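Side-chain contacts in reticulocyte-binding protein 2a (Plasmodium vivax, PDB 4Z8N), which probably binds receptors on the red-cell surface during parasite invasion, this chain being its helical erythrocyte-binding domain: residues K79-F82 and V83-P87; I92-S95 and N96-K100; N102-K105 and Q106-A110. All coordinates share one frame; numbering follows the deposited sequence.

Overall arrangement
All three contacts lie in a helical hairpin at one end of the elongated, mostly helical domain. Contact 1 is the C-terminal part of helix 71-85 and the residues leaving it, and contact 2 the start of helix 94-115, with centres about 10 Å apart; contact 3 follows along the second helix. Contact 1 is partly buried, with side chains turned into the bundle, whereas contacts 2 and 3 are surface contacts. Their chemistry follows: aromatic and aliphatic packing with a buried carboxylate in contact 1, an asparagine cap and a water in contact 2, amides, a carboxylate and a tyrosine-leucine pair in contact 3. Thr-80 to Gln-107 and Leu-84 to Tyr-97 bonds tie the two helices together.

Contact 1: K79-F82 and V83-P87; sequences KTIF and VLEYP
Glu-85 N donates to Ile-81 O at 2.9 Å and Leu-84 N to Thr-80 O at 3.0 Å, two rungs of the i to i+4 ladder that carries helix 71-85 to its end. Phe-82 O takes the last rung, from Tyr-86 N at 3.1 Å, and also receives a weak bond from Glu-85 N. Tyr-86, where the backbone leaves helical angles, is thus still tied to the final turn.

The carboxylate of Glu-85 is buried, and its chain runs alongside Ile-81 in the same direction. With CG beside the backbone N (chi1 -73°) and the rest extended, OE2 comes to 3.6 Å from CG2 of Ile-81. Its charge is met outside the turn by Lys-280, which makes a salt bridge to OE2; a second carboxylate, Glu-210, lies close to OE2, so the lysine probably eases the repulsion between the two. Thr-80 also looks beyond these residues with its polar end: OG1 is hydrogen-bonded to Gln-107 and to Ala-76 O, while CG2 lies beside CD1 of Leu-84 at 4.0 Å.

On the outer side, Phe-82 and Tyr-86 cross at an oblique angle, planes 56° apart and centroids 5.5 Å apart. CE1 of Phe-82 meets CD1 of Tyr-86 at 3.6 Å, and the edge of the tyrosine ring also faces Phe-82 O in plane. An edge-to-face pairing with His-90 gives the phenylalanine a second aromatic neighbour. Leu-84 packs on Tyr-104 and Phe-206, joining this turn to helices 94-115 and 199-237. Taken together, this is the C-terminal end of a helix in a helical hairpin, packed with one face on the bundle of the erythrocyte-binding domain.

Contact 2: I92-S95 and N96-K100; sequences INLS and NYEAK
Asn-93 caps helix 94-115: its OD1 accepts from Asn-96 N at 2.8 Å, the classic N-cap bond from a side chain to the amide three residues on. The bond is close to straight, 166° at the hydrogen, and the backbone N lies almost in line with the side-chain carbonyl. CG of Asn-93 sits between its own backbone N and carbonyl carbon (chi1 58°), which swings the amide back over the first turn. The side-chain amides of Asn-93 and Asn-96 adjoin with their planes only 21° apart, but without a hydrogen bond between them.

Just before the cap, Ile-92 reaches forward with CG1 to CB of Asn-96 at 3.5 Å, its CD1 running on toward the Asn-96 carbonyl. Its CG2 approaches the edge of the Tyr-97 ring, and Val-83 and Pro-87 pack on the same isoleucine. The Tyr-97 ring extends away from the cap to pack on Phe-206, with OH bonded to Leu-84 O, so it fastens this helix start to the end of helix 71-85. One water ties the turn together, accepting from Asn-93 N at 2.9 Å and from Asn-96 ND2 at 2.8 Å.

Contact 3: N102-K105 and Q106-A110; sequences NEYK and QQLDA
Glu-103 and Gln-107 start from different first torsions and still converge. The glutamate has CG opposite its backbone N (chi1 -173°); the glutamine has CG beside the N (chi1 -74°), and both chains are extended beyond it. They cross one turn apart, bringing Gln-107 NE2 to 3.3 Å from Glu-103 OE2. The angle is poor for a hydrogen bond, with carboxylate and amide planes turned 57° apart. Each polar end has a stronger partner elsewhere: OE1 of Glu-103 makes a salt bridge with Lys-100, and OE1 of Gln-107 bonds to Thr-80 on helix 71-85.

A turn of the same kind sets Asn-102 against Gln-106, where ND2 and NE2, both donors, come to 3.5 Å with the amide planes steeply inclined. The glutamine's CG lies at 3.5 Å from Asn-102 O, so its aliphatic part rests against the backbone.

Tyr-104 and Leu-108 run side by side in the same direction. CD2 of Leu-108 touches the far end of the tyrosine, 3.6 Å from OH and 4.0 Å from CZ. Phe-206 meets the tyrosine ring edge-to-face, and Leu-77 of helix 71-85 also packs on this residue. Underneath, Leu-108 N to Tyr-104 O (2.8 Å) and Gln-107 N to Glu-103 O continue the helical ladder.

The chemistry implies a mid-helix stretch held mainly by its backbone bonds, the one from Gln-106 N to Asn-102 O being weak: the amides of Asn-102 and Gln-106 adjoin without a hydrogen bond, while Tyr-104 and Gln-107 supply the links to neighbouring helices.

Contact 1: K79-F82 and V83-P87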
ATOM      1  N   LYS A  79      18.051   2.915 -10.652  1.00 32.85           N
ATOM      2  CA  LYS A  79      19.150   2.682 -11.579  1.00 37.31           C
ATOM      3  C   LYS A  79      20.003   1.510 -11.107  1.00 36.04           C
ATOM      4  O   LYS A  79      20.519   0.744 -11.917  1.00 34.59           O
ATOM      5  CB  LYS A  79      20.006   3.938 -11.741  1.00 48.74           C
ATOM      6  CG  LYS A  79      20.281   4.277 -13.194  1.00 63.36           C
ATOM      7  CD  LYS A  79      18.977   4.329 -13.968  1.00 72.19           C
ATOM      8  CE  LYS A  79      19.118   3.761 -15.369  1.00 77.18           C
ATOM      9  NZ  LYS A  79      17.825   3.795 -16.102  1.00 80.11           N
ATOM     10  N   THR A  80      20.145   1.367  -9.793  1.00 36.62           N
ATOM     11  CA  THR A  80      20.866   0.229  -9.231  1.00 36.83           C
ATOM     12  C   THR A  80      20.122  -1.074  -9.518  1.00 38.55           C
ATOM     13  O   THR A  80      20.729  -2.074  -9.906  1.00 36.49           O
ATOM     14  CB  THR A  80      21.068   0.380  -7.714  1.00 37.02           C
ATOM     15  OG1 THR A  80      21.813   1.575  -7.451  1.00 42.52           O
ATOM     16  CG2 THR A  80      21.825  -0.814  -7.152  1.00 39.65           C
ATOM     17  N   ILE A  81      18.806  -1.051  -9.330  1.00 37.72           N
ATOM     18  CA  ILE A  81      17.961  -2.210  -9.604  1.00 31.23           C
ATOM     19  C   ILE A  81      18.050  -2.622 -11.074  1.00 30.56           C
ATOM     20  O   ILE A  81      18.096  -3.811 -11.393  1.00 35.30           O
ATOM     21  CB  ILE A  81      16.489  -1.920  -9.228  1.00 29.55           C
ATOM     22  CG1 ILE A  81      16.360  -1.756  -7.715  1.00 29.46           C
ATOM     23  CG2 ILE A  81      15.572  -3.029  -9.722  1.00 33.21           C
ATOM     24  CD1 ILE A  81      14.976  -1.392  -7.253  1.00 28.93           C
ATOM     25  N   PHE A  82      18.086  -1.631 -11.962  1.00 30.27           N
ATOM     26  CA  PHE A  82      18.206  -1.880 -13.399  1.00 32.47           C
ATOM     27  C   PHE A  82      19.495  -2.644 -13.717  1.00 40.85           C
ATOM     28  O   PHE A  82      19.493  -3.566 -14.535  1.00 36.11           O
ATOM     29  CB  PHE A  82      18.156  -0.557 -14.173  1.00 35.79           C
ATOM     30  CG  PHE A  82      18.197  -0.718 -15.671  1.00 36.15           C
ATOM     31  CD1 PHE A  82      17.390  -1.649 -16.305  1.00 36.81           C
ATOM     32  CD2 PHE A  82      19.026   0.081 -16.446  1.00 34.33           C
ATOM     33  CE1 PHE A  82      17.422  -1.795 -17.683  1.00 42.81           C
ATOM     34  CE2 PHE A  82      19.062  -0.058 -17.826  1.00 36.67           C
ATOM     35  CZ  PHE A  82      18.258  -0.996 -18.445  1.00 47.53           C
ATOM     36  N   VAL A  83      20.589  -2.264 -13.059  1.00 37.54           N
ATOM     37  CA  VAL A  83      21.863  -2.960 -13.229  1.00 37.43           C
ATOM     38  C   VAL A  83      21.779  -4.396 -12.712  1.00 33.37           C
ATOM     39  O   VAL A  83      22.279  -5.328 -13.345  1.00 33.56           O
ATOM     40  CB  VAL A  83      23.018  -2.234 -12.501  1.00 42.89           C
ATOM     41  CG1 VAL A  83      24.329  -2.980 -12.707  1.00 44.77           C
ATOM     42  CG2 VAL A  83      23.143  -0.800 -12.988  1.00 43.22           C
ATOM     43  N   LEU A  84      21.133  -4.567 -11.564  1.00 30.73           N
ATOM     44  CA  LEU A  84      21.035  -5.872 -10.921  1.00 32.66           C
ATOM     45  C   LEU A  84      20.085  -6.820 -11.652  1.00 32.15           C
ATOM     46  O   LEU A  84      20.194  -8.040 -11.516  1.00 30.39           O
ATOM     47  CB  LEU A  84      20.584  -5.710  -9.467  1.00 30.91           C
ATOM     48  CG  LEU A  84      21.536  -4.957  -8.538  1.00 34.41           C
ATOM     49  CD1 LEU A  84      20.866  -4.688  -7.201  1.00 35.63           C
ATOM     50  CD2 LEU A  84      22.829  -5.738  -8.341  1.00 33.88           C
ATOM     51  N   GLU A  85      19.157  -6.260 -12.423  1.00 32.11           N
ATOM     52  CA  GLU A  85      18.184  -7.070 -13.155  1.00 34.78           C
ATOM     53  C   GLU A  85      18.690  -7.439 -14.540  1.00 36.02           C
ATOM     54  O   GLU A  85      18.289  -8.454 -15.111  1.00 37.49           O
ATOM     55  CB  GLU A  85      16.849  -6.334 -13.274  1.00 38.30           C
ATOM     56  CG  GLU A  85      16.056  -6.277 -11.982  1.00 38.97           C
ATOM     57  CD  GLU A  85      14.701  -5.621 -12.164  1.00 37.88           C
ATOM     58  OE1 GLU A  85      14.480  -4.992 -13.220  1.00 37.92           O
ATOM     59  OE2 GLU A  85      13.857  -5.745 -11.254  1.00 38.83           O
ATOM     60  N   TYR A  86      19.572  -6.605 -15.079  1.00 36.64           N
ATOM     61  CA  TYR A  86      20.140  -6.848 -16.398  1.00 34.58           C
ATOM     62  C   TYR A  86      21.663  -6.751 -16.381  1.00 38.05           C
ATOM     63  O   TYR A  86      22.234  -5.878 -17.031  1.00 39.81           O
ATOM     64  CB  TYR A  86      19.557  -5.859 -17.411  1.00 35.83           C
ATOM     65  CG  TYR A  86      18.052  -5.958 -17.558  1.00 37.64           C
ATOM     66  CD1 TYR A  86      17.203  -5.235 -16.730  1.00 39.40           C
ATOM     67  CD2 TYR A  86      17.483  -6.783 -18.520  1.00 41.46           C
ATOM     68  CE1 TYR A  86      15.828  -5.327 -16.860  1.00 43.21           C
ATOM     69  CE2 TYR A  86      16.110  -6.880 -18.657  1.00 44.83           C
ATOM     70  CZ  TYR A  86      15.288  -6.151 -17.825  1.00 44.81           C
ATOM     71  OH  TYR A  86      13.922  -6.247 -17.961  1.00 51.14           O
ATOM     72  N   PRO A  87      22.327  -7.657 -15.639  1.00 38.53           N
ATOM     73  CA  PRO A  87      23.785  -7.568 -15.497  1.00 34.75           C
ATOM     74  C   PRO A  87      24.537  -7.909 -16.780  1.00 36.28           C
ATOM     75  O   PRO A  87      25.585  -7.319 -17.045  1.00 36.18           O
ATOM     76  CB  PRO A  87      24.093  -8.596 -14.402  1.00 32.33           C
ATOM     77  CG  PRO A  87      22.991  -9.594 -14.507  1.00 33.62           C
ATOM     78  CD  PRO A  87      21.770  -8.813 -14.910  1.00 32.40           C
TER

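Contact 2: I92-S95 and N96-K100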
ATOM      1  N   ILE A  92      28.494  -6.196 -16.557  1.00 42.94           N
ATOM      2  CA  ILE A  92      29.086  -6.062 -15.235  1.00 44.96           C
ATOM      3  C   ILE A  92      29.510  -7.443 -14.734  1.00 39.26           C
ATOM      4  O   ILE A  92      28.835  -8.441 -14.992  1.00 40.51           O
ATOM      5  CB  ILE A  92      28.104  -5.384 -14.247  1.00 45.17           C
ATOM      6  CG1 ILE A  92      28.784  -5.080 -12.912  1.00 48.06           C
ATOM      7  CG2 ILE A  92      26.860  -6.230 -14.041  1.00 40.35           C
ATOM      8  CD1 ILE A  92      27.854  -4.454 -11.888  1.00 44.16           C
ATOM      9  N   ASN A  93      30.643  -7.507 -14.040  1.00 41.11           N
ATOM     10  CA  ASN A  93      31.142  -8.791 -13.555  1.00 42.44           C
ATOM     11  C   ASN A  93      30.571  -9.141 -12.186  1.00 44.49           C
ATOM     12  O   ASN A  93      29.833  -8.353 -11.589  1.00 41.95           O
ATOM     13  CB  ASN A  93      32.679  -8.809 -13.523  1.00 48.29           C
ATOM     14  CG  ASN A  93      33.280  -7.712 -12.647  1.00 50.59           C
ATOM     15  OD1 ASN A  93      32.771  -7.396 -11.572  1.00 50.59           O
ATOM     16  ND2 ASN A  93      34.388  -7.139 -13.107  1.00 53.85           N
ATOM     17  N   LEU A  94      30.920 -10.326 -11.695  1.00 44.49           N
ATOM     18  CA  LEU A  94      30.366 -10.842 -10.449  1.00 42.54           C
ATOM     19  C   LEU A  94      30.719  -9.964  -9.248  1.00 44.48           C
ATOM     20  O   LEU A  94      29.855  -9.636  -8.435  1.00 40.29           O
ATOM     21  CB  LEU A  94      30.854 -12.274 -10.209  1.00 44.21           C
ATOM     22  CG  LEU A  94      30.209 -12.994  -9.028  1.00 50.56           C
ATOM     23  CD1 LEU A  94      28.702 -13.065  -9.221  1.00 49.30           C
ATOM     24  CD2 LEU A  94      30.800 -14.383  -8.850  1.00 54.63           C
ATOM     25  N   SER A  95      31.988  -9.584  -9.144  1.00 47.48           N
ATOM     26  CA  SER A  95      32.457  -8.787  -8.013  1.00 53.13           C
ATOM     27  C   SER A  95      31.768  -7.428  -7.939  1.00 48.40           C
ATOM     28  O   SER A  95      31.330  -7.004  -6.870  1.00 44.07           O
ATOM     29  CB  SER A  95      33.969  -8.603  -8.090  1.00 59.25           C
ATOM     30  OG  SER A  95      34.633  -9.824  -7.820  1.00 68.28           O
ATOM     31  N   ASN A  96      31.673  -6.746  -9.074  1.00 44.15           N
ATOM     32  CA  ASN A  96      30.990  -5.462  -9.119  1.00 44.75           C
ATOM     33  C   ASN A  96      29.485  -5.628  -8.932  1.00 42.24           C
ATOM     34  O   ASN A  96      28.811  -4.717  -8.452  1.00 43.46           O
ATOM     35  CB  ASN A  96      31.290  -4.740 -10.433  1.00 43.08           C
ATOM     36  CG  ASN A  96      32.712  -4.216 -10.496  1.00 51.90           C
ATOM     37  OD1 ASN A  96      33.244  -3.707  -9.507  1.00 51.40           O
ATOM     38  ND2 ASN A  96      33.338  -4.341 -11.660  1.00 52.90           N
ATOM     39  N   TYR A  97      28.960  -6.795  -9.302  1.00 38.61           N
ATOM     40  CA  TYR A  97      27.550  -7.088  -9.066  1.00 37.69           C
ATOM     41  C   TYR A  97      27.266  -7.137  -7.573  1.00 37.28           C
ATOM     42  O   TYR A  97      26.280  -6.570  -7.105  1.00 36.89           O
ATOM     43  CB  TYR A  97      27.130  -8.414  -9.712  1.00 36.12           C
ATOM     44  CG  TYR A  97      25.637  -8.651  -9.642  1.00 38.46           C
ATOM     45  CD1 TYR A  97      25.044  -9.183  -8.501  1.00 36.78           C
ATOM     46  CD2 TYR A  97      24.816  -8.323 -10.711  1.00 38.25           C
ATOM     47  CE1 TYR A  97      23.677  -9.381  -8.430  1.00 38.17           C
ATOM     48  CE2 TYR A  97      23.452  -8.523 -10.653  1.00 34.79           C
ATOM     49  CZ  TYR A  97      22.887  -9.052  -9.514  1.00 34.84           C
ATOM     50  OH  TYR A  97      21.525  -9.248  -9.460  1.00 34.84           O
ATOM     51  N   GLU A  98      28.128  -7.833  -6.835  1.00 40.14           N
ATOM     52  CA  GLU A  98      27.963  -7.979  -5.393  1.00 46.09           C
ATOM     53  C   GLU A  98      28.055  -6.626  -4.694  1.00 46.86           C
ATOM     54  O   GLU A  98      27.342  -6.368  -3.727  1.00 45.06           O
ATOM     55  CB  GLU A  98      29.010  -8.946  -4.829  1.00 47.87           C
ATOM     56  CG  GLU A  98      28.837 -10.382  -5.311  1.00 54.66           C
ATOM     57  CD  GLU A  98      29.987 -11.285  -4.904  1.00 68.41           C
ATOM     58  OE1 GLU A  98      30.996 -10.771  -4.374  1.00 73.57           O
ATOM     59  OE2 GLU A  98      29.883 -12.512  -5.116  1.00 72.76           O
ATOM     60  N   ALA A  99      28.936  -5.766  -5.193  1.00 40.74           N
ATOM     61  CA  ALA A  99      29.061  -4.414  -4.668  1.00 43.67           C
ATOM     62  C   ALA A  99      27.802  -3.606  -4.973  1.00 41.70           C
ATOM     63  O   ALA A  99      27.353  -2.799  -4.158  1.00 43.41           O
ATOM     64  CB  ALA A  99      30.293  -3.730  -5.246  1.00 46.09           C
ATOM     65  N   LYS A 100      27.234  -3.837  -6.152  1.00 37.80           N
ATOM     66  CA  LYS A 100      26.021  -3.144  -6.568  1.00 40.36           C
ATOM     67  C   LYS A 100      24.833  -3.565  -5.712  1.00 40.78           C
ATOM     68  O   LYS A 100      23.959  -2.754  -5.402  1.00 37.30           O
ATOM     69  CB  LYS A 100      25.725  -3.415  -8.043  1.00 45.78           C
ATOM     70  CG  LYS A 100      25.351  -2.173  -8.832  1.00 54.15           C
ATOM     71  CD  LYS A 100      26.542  -1.241  -8.967  1.00 58.78           C
ATOM     72  CE  LYS A 100      26.149   0.076  -9.614  1.00 64.12           C
ATOM     73  NZ  LYS A 100      25.133   0.805  -8.803  1.00 67.42           N
TER
HETATM   74  O   HOH W   1      32.303  -5.077 -14.182  1.00 45.12           O

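Contact 3: N102-K105 and Q106-A110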
ATOM      1  N   ASN A 102      25.112  -4.627  -2.615  1.00 39.82           N
ATOM      2  CA  ASN A 102      25.399  -3.968  -1.350  1.00 46.97           C
ATOM      3  C   ASN A 102      24.928  -2.514  -1.384  1.00 48.59           C
ATOM      4  O   ASN A 102      24.362  -2.005  -0.415  1.00 45.73           O
ATOM      5  CB  ASN A 102      26.894  -4.047  -1.044  1.00 52.61           C
ATOM      6  CG  ASN A 102      27.225  -3.613   0.367  1.00 63.99           C
ATOM      7  OD1 ASN A 102      27.125  -4.398   1.309  1.00 71.57           O
ATOM      8  ND2 ASN A 102      27.630  -2.359   0.520  1.00 65.52           N
ATOM      9  N   GLU A 103      25.153  -1.857  -2.517  1.00 45.00           N
ATOM     10  CA  GLU A 103      24.719  -0.481  -2.725  1.00 48.11           C
ATOM     11  C   GLU A 103      23.193  -0.373  -2.725  1.00 47.45           C
ATOM     12  O   GLU A 103      22.627   0.588  -2.200  1.00 43.68           O
ATOM     13  CB  GLU A 103      25.290   0.054  -4.040  1.00 55.55           C
ATOM     14  CG  GLU A 103      25.050   1.533  -4.284  1.00 65.81           C
ATOM     15  CD  GLU A 103      25.809   2.048  -5.494  1.00 75.07           C
ATOM     16  OE1 GLU A 103      26.610   1.277  -6.066  1.00 78.35           O
ATOM     17  OE2 GLU A 103      25.608   3.222  -5.872  1.00 78.30           O
ATOM     18  N   TYR A 104      22.539  -1.367  -3.320  1.00 40.92           N
ATOM     19  CA  TYR A 104      21.083  -1.423  -3.377  1.00 39.12           C
ATOM     20  C   TYR A 104      20.457  -1.438  -1.983  1.00 39.54           C
ATOM     21  O   TYR A 104      19.476  -0.742  -1.731  1.00 39.72           O
ATOM     22  CB  TYR A 104      20.635  -2.652  -4.172  1.00 37.87           C
ATOM     23  CG  TYR A 104      19.239  -3.130  -3.837  1.00 37.79           C
ATOM     24  CD1 TYR A 104      18.120  -2.520  -4.391  1.00 36.53           C
ATOM     25  CD2 TYR A 104      19.041  -4.196  -2.968  1.00 41.09           C
ATOM     26  CE1 TYR A 104      16.844  -2.958  -4.084  1.00 38.18           C
ATOM     27  CE2 TYR A 104      17.772  -4.638  -2.657  1.00 43.16           C
ATOM     28  CZ  TYR A 104      16.678  -4.016  -3.216  1.00 42.19           C
ATOM     29  OH  TYR A 104      15.413  -4.461  -2.904  1.00 46.21           O
ATOM     30  N   LYS A 105      21.030  -2.234  -1.085  1.00 39.22           N
ATOM     31  CA  LYS A 105      20.541  -2.320   0.289  1.00 44.03           C
ATOM     32  C   LYS A 105      20.602  -0.968   0.992  1.00 46.07           C
ATOM     33  O   LYS A 105      19.641  -0.550   1.636  1.00 47.96           O
ATOM     34  CB  LYS A 105      21.348  -3.347   1.085  1.00 44.92           C
ATOM     35  CG  LYS A 105      21.189  -4.782   0.618  1.00 48.31           C
ATOM     36  CD  LYS A 105      22.209  -5.680   1.308  1.00 57.12           C
ATOM     37  CE  LYS A 105      21.925  -7.151   1.065  1.00 59.98           C
ATOM     38  NZ  LYS A 105      22.970  -8.030   1.665  1.00 65.90           N
ATOM     39  N   GLN A 106      21.741  -0.292   0.870  1.00 44.71           N
ATOM     40  CA  GLN A 106      21.924   1.021   1.477  1.00 46.82           C
ATOM     41  C   GLN A 106      20.936   2.023   0.893  1.00 40.80           C
ATOM     42  O   GLN A 106      20.318   2.801   1.618  1.00 39.78           O
ATOM     43  CB  GLN A 106      23.359   1.508   1.275  1.00 50.89           C
ATOM     44  CG  GLN A 106      24.412   0.588   1.875  1.00 61.50           C
ATOM     45  CD  GLN A 106      25.812   0.884   1.368  1.00 72.29           C
ATOM     46  OE1 GLN A 106      25.990   1.402   0.264  1.00 71.06           O
ATOM     47  NE2 GLN A 106      26.815   0.558   2.175  1.00 77.07           N
ATOM     48  N   GLN A 107      20.782   1.984  -0.426  1.00 38.10           N
ATOM     49  CA  GLN A 107      19.908   2.914  -1.127  1.00 39.73           C
ATOM     50  C   GLN A 107      18.431   2.666  -0.829  1.00 40.34           C
ATOM     51  O   GLN A 107      17.645   3.610  -0.756  1.00 38.57           O
ATOM     52  CB  GLN A 107      20.157   2.840  -2.634  1.00 39.17           C
ATOM     53  CG  GLN A 107      21.461   3.492  -3.069  1.00 45.98           C
ATOM     54  CD  GLN A 107      21.734   3.299  -4.543  1.00 47.35           C
ATOM     55  OE1 GLN A 107      21.242   2.350  -5.155  1.00 40.60           O
ATOM     56  NE2 GLN A 107      22.515   4.200  -5.125  1.00 49.02           N
ATOM     57  N   LEU A 108      18.052   1.403  -0.664  1.00 39.51           N
ATOM     58  CA  LEU A 108      16.684   1.077  -0.276  1.00 39.15           C
ATOM     59  C   LEU A 108      16.418   1.581   1.138  1.00 41.16           C
ATOM     60  O   LEU A 108      15.359   2.140   1.424  1.00 41.03           O
ATOM     61  CB  LEU A 108      16.428  -0.431  -0.362  1.00 37.82           C
ATOM     62  CG  LEU A 108      15.069  -0.932   0.146  1.00 39.97           C
ATOM     63  CD1 LEU A 108      13.917  -0.282  -0.609  1.00 35.95           C
ATOM     64  CD2 LEU A 108      14.976  -2.454   0.068  1.00 41.64           C
ATOM     65  N   ASP A 109      17.394   1.390   2.019  1.00 42.21           N
ATOM     66  CA  ASP A 109      17.269   1.835   3.401  1.00 46.98           C
ATOM     67  C   ASP A 109      17.225   3.359   3.492  1.00 45.42           C
ATOM     68  O   ASP A 109      16.494   3.917   4.308  1.00 43.67           O
ATOM     69  CB  ASP A 109      18.421   1.291   4.246  1.00 55.55           C
ATOM     70  CG  ASP A 109      18.278   1.636   5.713  1.00 67.74           C
ATOM     71  OD1 ASP A 109      17.162   1.484   6.254  1.00 71.97           O
ATOM     72  OD2 ASP A 109      19.278   2.064   6.325  1.00 75.27           O
ATOM     73  N   ALA A 110      18.008   4.028   2.651  1.00 44.25           N
ATOM     74  CA  ALA A 110      18.063   5.487   2.660  1.00 47.67           C
ATOM     75  C   ALA A 110      16.767   6.098   2.131  1.00 47.76           C
ATOM     76  O   ALA A 110      16.293   7.106   2.653  1.00 49.60           O
ATOM     77  CB  ALA A 110      19.255   5.981   1.846  1.00 45.18           C
TER